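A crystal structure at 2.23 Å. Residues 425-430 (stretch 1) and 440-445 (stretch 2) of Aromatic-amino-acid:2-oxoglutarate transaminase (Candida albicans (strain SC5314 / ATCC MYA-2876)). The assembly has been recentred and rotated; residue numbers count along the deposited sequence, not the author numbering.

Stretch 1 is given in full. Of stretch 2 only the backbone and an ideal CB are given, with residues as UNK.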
ATOM      1  N   LYS B 425      -9.708 -43.320 -20.252  1.00 43.66           N
ATOM      2  CA  LYS B 425      -9.637 -43.337 -21.740  1.00 49.84           C
ATOM      3  C   LYS B 425      -8.419 -42.535 -22.229  1.00 43.58           C
ATOM      4  O   LYS B 425      -8.126 -42.601 -23.429  1.00 43.38           O
ATOM      5  CB  LYS B 425     -10.964 -42.852 -22.338  1.00 52.33           C
ATOM      6  CG  LYS B 425     -12.145 -43.769 -22.047  1.00 57.62           C
ATOM      7  CD  LYS B 425     -13.351 -43.516 -22.922  1.00 69.05           C
ATOM      8  CE  LYS B 425     -13.216 -44.050 -24.337  1.00 73.89           C
ATOM      9  NZ  LYS B 425     -13.160 -45.532 -24.374  1.00 72.69           N
ATOM     10  N   GLY B 426      -7.734 -41.795 -21.356  1.00 42.45           N
ATOM     11  CA  GLY B 426      -6.550 -40.992 -21.739  1.00 44.62           C
ATOM     12  C   GLY B 426      -6.892 -39.629 -22.340  1.00 40.04           C
ATOM     13  O   GLY B 426      -6.023 -39.042 -22.952  1.00 42.32           O
ATOM     14  N   TYR B 427      -8.098 -39.103 -22.135  1.00 41.71           N
ATOM     15  CA  TYR B 427      -8.492 -37.766 -22.650  1.00 46.10           C
ATOM     16  C   TYR B 427      -7.837 -36.679 -21.785  1.00 42.92           C
ATOM     17  O   TYR B 427      -7.559 -35.570 -22.279  1.00 41.74           O
ATOM     18  CB  TYR B 427     -10.014 -37.572 -22.665  1.00 45.80           C
ATOM     19  CG  TYR B 427     -10.835 -38.544 -23.478  1.00 44.49           C
ATOM     20  CD1 TYR B 427     -10.331 -39.239 -24.560  1.00 41.99           C
ATOM     21  CD2 TYR B 427     -12.172 -38.723 -23.170  1.00 48.02           C
ATOM     22  CE1 TYR B 427     -11.126 -40.104 -25.298  1.00 48.12           C
ATOM     23  CE2 TYR B 427     -12.978 -39.588 -23.885  1.00 46.41           C
ATOM     24  CZ  TYR B 427     -12.459 -40.279 -24.957  1.00 50.37           C
ATOM     25  OH  TYR B 427     -13.291 -41.128 -25.626  1.00 55.91           O
ATOM     26  N   VAL B 428      -7.636 -36.976 -20.506  1.00 40.30           N
ATOM     27  CA  VAL B 428      -7.074 -36.004 -19.533  1.00 38.69           C
ATOM     28  C   VAL B 428      -5.955 -36.695 -18.761  1.00 41.79           C
ATOM     29  O   VAL B 428      -5.949 -37.943 -18.669  1.00 46.58           O
ATOM     30  CB  VAL B 428      -8.156 -35.439 -18.594  1.00 38.80           C
ATOM     31  CG1 VAL B 428      -9.298 -34.768 -19.365  1.00 37.99           C
ATOM     32  CG2 VAL B 428      -8.685 -36.501 -17.636  1.00 39.37           C
ATOM     33  N   ASP B 429      -5.023 -35.897 -18.254  1.00 43.42           N
ATOM     34  CA  ASP B 429      -3.956 -36.352 -17.330  1.00 42.04           C
ATOM     35  C   ASP B 429      -3.770 -35.226 -16.331  1.00 45.88           C
ATOM     36  O   ASP B 429      -4.348 -34.140 -16.566  1.00 47.62           O
ATOM     37  CB  ASP B 429      -2.653 -36.682 -18.063  1.00 42.42           C
ATOM     38  CG  ASP B 429      -1.760 -37.664 -17.317  1.00 40.38           C
ATOM     39  OD1 ASP B 429      -2.016 -37.914 -16.135  1.00 39.17           O
ATOM     40  OD2 ASP B 429      -0.822 -38.168 -17.931  1.00 46.65           O
ATOM     41  N   VAL B 430      -3.010 -35.498 -15.277  1.00 44.86           N
ATOM     42  CA  VAL B 430      -2.731 -34.551 -14.172  1.00 45.08           C
ATOM     43  C   VAL B 430      -1.249 -34.649 -13.855  1.00 47.96           C
ATOM     44  O   VAL B 430      -0.744 -35.784 -13.793  1.00 51.79           O
ATOM     45  CB  VAL B 430      -3.563 -34.888 -12.932  1.00 50.11           C
ATOM     46  CG1 VAL B 430      -4.204 -33.643 -12.376  1.00 53.70           C
ATOM     47  CG2 VAL B 430      -4.632 -35.923 -13.230  1.00 59.74           C
ATOM     48  N   UNK B 440      -1.968 -28.765 -12.624  1.00 33.65           N
ATOM     49  CA  UNK B 440      -2.045 -28.797 -14.105  1.00 36.91           C
ATOM     50  C   UNK B 440      -2.910 -29.993 -14.541  1.00 38.21           C
ATOM     51  O   UNK B 440      -2.569 -31.186 -14.243  1.00 32.45           O
ATOM     52  CB  UNK B 440      -0.649 -28.892 -14.725  1.00 36.91           C
ATOM     53  N   UNK B 441      -3.986 -29.671 -15.254  1.00 36.91           N
ATOM     54  CA  UNK B 441      -4.967 -30.639 -15.803  1.00 37.21           C
ATOM     55  C   UNK B 441      -4.831 -30.583 -17.318  1.00 36.12           C
ATOM     56  O   UNK B 441      -5.307 -29.603 -17.929  1.00 36.73           O
ATOM     57  CB  UNK B 441      -6.398 -30.325 -15.363  1.00 37.21           C
ATOM     58  N   UNK B 442      -4.172 -31.594 -17.870  1.00 36.72           N
ATOM     59  CA  UNK B 442      -3.839 -31.707 -19.305  1.00 39.46           C
ATOM     60  C   UNK B 442      -5.033 -32.273 -20.067  1.00 39.72           C
ATOM     61  O   UNK B 442      -5.739 -33.161 -19.557  1.00 35.77           O
ATOM     62  CB  UNK B 442      -2.609 -32.592 -19.515  1.00 39.46           C
ATOM     63  N   UNK B 443      -5.254 -31.722 -21.249  1.00 39.09           N
ATOM     64  CA  UNK B 443      -6.263 -32.172 -22.236  1.00 37.51           C
ATOM     65  C   UNK B 443      -5.486 -32.742 -23.422  1.00 38.14           C
ATOM     66  O   UNK B 443      -4.807 -31.930 -24.115  1.00 36.68           O
ATOM     67  CB  UNK B 443      -7.190 -31.035 -22.671  1.00 37.51           C
ATOM     68  N   UNK B 444      -5.575 -34.060 -23.627  1.00 38.03           N
ATOM     69  CA  UNK B 444      -4.892 -34.805 -24.719  1.00 42.88           C
ATOM     70  C   UNK B 444      -5.695 -34.586 -26.016  1.00 42.36           C
ATOM     71  O   UNK B 444      -6.223 -35.566 -26.603  1.00 36.01           O
ATOM     72  CB  UNK B 444      -4.778 -36.296 -24.394  1.00 42.88           C
ATOM     73  N   UNK B 445      -5.722 -33.343 -26.504  1.00 39.72           N
ATOM     74  CA  UNK B 445      -6.262 -33.053 -27.861  1.00 43.31           C
ATOM     75  C   UNK B 445      -5.383 -33.768 -28.883  1.00 41.92           C
ATOM     76  O   UNK B 445      -4.185 -33.886 -28.677  1.00 37.50           O
ATOM     77  CB  UNK B 445      -6.304 -31.550 -28.143  1.00 43.31           C
TER

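The two stretches run antiparallel, their strand axes 155° apart and 4.6 Å at closest approach, so positions 441 to 444 can each be read against a partner on the first. Val-428 and Val-430 put their side chains on one face of the sheet, Asp-429 on the other.

Position 440 has phi/psi of -75/120, an extended backbone, and its CB points sideways with nothing of stretch 1 within 5.5 Å. Stretch 1 therefore hardly constrains the choice; the backbone does the work, since the carbonyl O of 440 receives a CA-H...O contact from Val-430 CA at 3.4 Å. The residue is Thr-440, a beta-branched type at home in strands, whose OG1 is hydrogen-bonded elsewhere in the structure.

Position 441 pairs with Val-430 in a non-hydrogen-bonded bridge, and its CB lies on the valine face, 5.0 Å from Val-430 CG1. Stretch 1 offers methyl groups here and no charge. Leucine, isoleucine or methionine would suit; an aromatic could reach further along the face to Val-428. The deposited Phe-441 does so. With chi1 in the t well (-175°), its ring brings CZ to 3.5 Å from Val-428 CG1, while Val-430 CG1 sits at the ring edge, 4.5 Å from CD1. One side chain thus touches both valines.

At 442 the face switches. The position forms a hydrogen-bonded bridge with Asp-429: the N of 442 donates to Asp-429 O at 2.9 Å, and Asp-429 N donates to the O of 442 at 3.1 Å. Any residue but proline could supply this backbone pair. The same carbonyl O of 442 also takes a CA-H...O contact from Val-428 CA at 3.1 Å. A carboxylate next door on the same face makes lysine or arginine attractive, though threonine or glutamine would also fit. It is Lys-442, with CB 4.4 Å from Asp-429 CB, yet no salt bridge joins the pair. Lys-442 NZ is hydrogen-bonded elsewhere in the structure, and Asp-429 OD1 accepts from its neighbour Val-430 N at 2.7 Å.

Position 443 returns to the valine face, opposite Val-428 in a non-hydrogen-bonded pair, its CB 5.4 Å from Val-428 CG1. Extended phi/psi of -112/112 and a methyl partner favour valine, isoleucine or leucine. Ile-443 (chi1 m, chi2 m) places CD1 4.0 Å from Val-428 CG1, so that this valine meets both Phe-441 and Ile-443.

Position 444 points its CB toward stretch 1, 3.3 Å from Gly-426 O and 3.6 Å from Tyr-427 O. Its own N donates to Tyr-427 O at 2.8 Å, leaving Gly-426 O as a nearby acceptor; a short donor such as asparagine or serine is the natural thought, whereas a carboxylate would face carbonyl oxygens. Asn-444, with chi1 m, answers: ND2 donates to Gly-426 O at 2.8 Å with a nearly straight 168° angle, extending the contact beyond the paired strands.

Position 445 points away, with no contact to stretch 1, which leaves its identity open. It is Leu-445.

Stretch 2, residues 440-445: TFKINL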
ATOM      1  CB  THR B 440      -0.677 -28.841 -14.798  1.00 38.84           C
ATOM      2  OG1 THR B 440       0.029 -27.654 -14.463  1.00 43.76           O
ATOM      3  CG2 THR B 440      -0.796 -28.909 -16.304  1.00 39.81           C
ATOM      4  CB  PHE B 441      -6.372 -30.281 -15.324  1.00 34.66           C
ATOM      5  CG  PHE B 441      -7.455 -31.245 -15.713  1.00 35.58           C
ATOM      6  CD1 PHE B 441      -7.580 -32.461 -15.071  1.00 37.38           C
ATOM      7  CD2 PHE B 441      -8.404 -30.902 -16.663  1.00 36.63           C
ATOM      8  CE1 PHE B 441      -8.610 -33.335 -15.397  1.00 39.53           C
ATOM      9  CE2 PHE B 441      -9.417 -31.783 -17.008  1.00 37.60           C
ATOM     10  CZ  PHE B 441      -9.536 -32.982 -16.350  1.00 39.71           C
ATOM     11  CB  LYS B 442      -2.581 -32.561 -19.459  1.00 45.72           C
ATOM     12  CG  LYS B 442      -1.309 -31.880 -18.967  1.00 51.19           C
ATOM     13  CD  LYS B 442      -0.035 -32.497 -19.480  1.00 58.87           C
ATOM     14  CE  LYS B 442       0.494 -33.566 -18.550  1.00 64.04           C
ATOM     15  NZ  LYS B 442       1.938 -33.808 -18.773  1.00 67.49           N
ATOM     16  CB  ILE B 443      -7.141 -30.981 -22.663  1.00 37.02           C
ATOM     17  CG1 ILE B 443      -7.669 -30.180 -21.468  1.00 36.84           C
ATOM     18  CG2 ILE B 443      -8.242 -31.467 -23.591  1.00 38.00           C
ATOM     19  CD1 ILE B 443      -8.397 -30.998 -20.419  1.00 38.51           C
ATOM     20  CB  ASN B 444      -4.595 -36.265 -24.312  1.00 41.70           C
ATOM     21  CG  ASN B 444      -3.687 -36.345 -23.085  1.00 53.19           C
ATOM     22  OD1 ASN B 444      -2.825 -35.473 -22.871  1.00 52.10           O
ATOM     23  ND2 ASN B 444      -3.847 -37.376 -22.255  1.00 40.96           N
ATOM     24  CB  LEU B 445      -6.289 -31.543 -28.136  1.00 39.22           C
ATOM     25  CG  LEU B 445      -7.169 -30.731 -27.201  1.00 37.47           C
ATOM     26  CD1 LEU B 445      -6.889 -29.259 -27.352  1.00 44.06           C
ATOM     27  CD2 LEU B 445      -8.625 -31.030 -27.431  1.00 39.93           C
TER
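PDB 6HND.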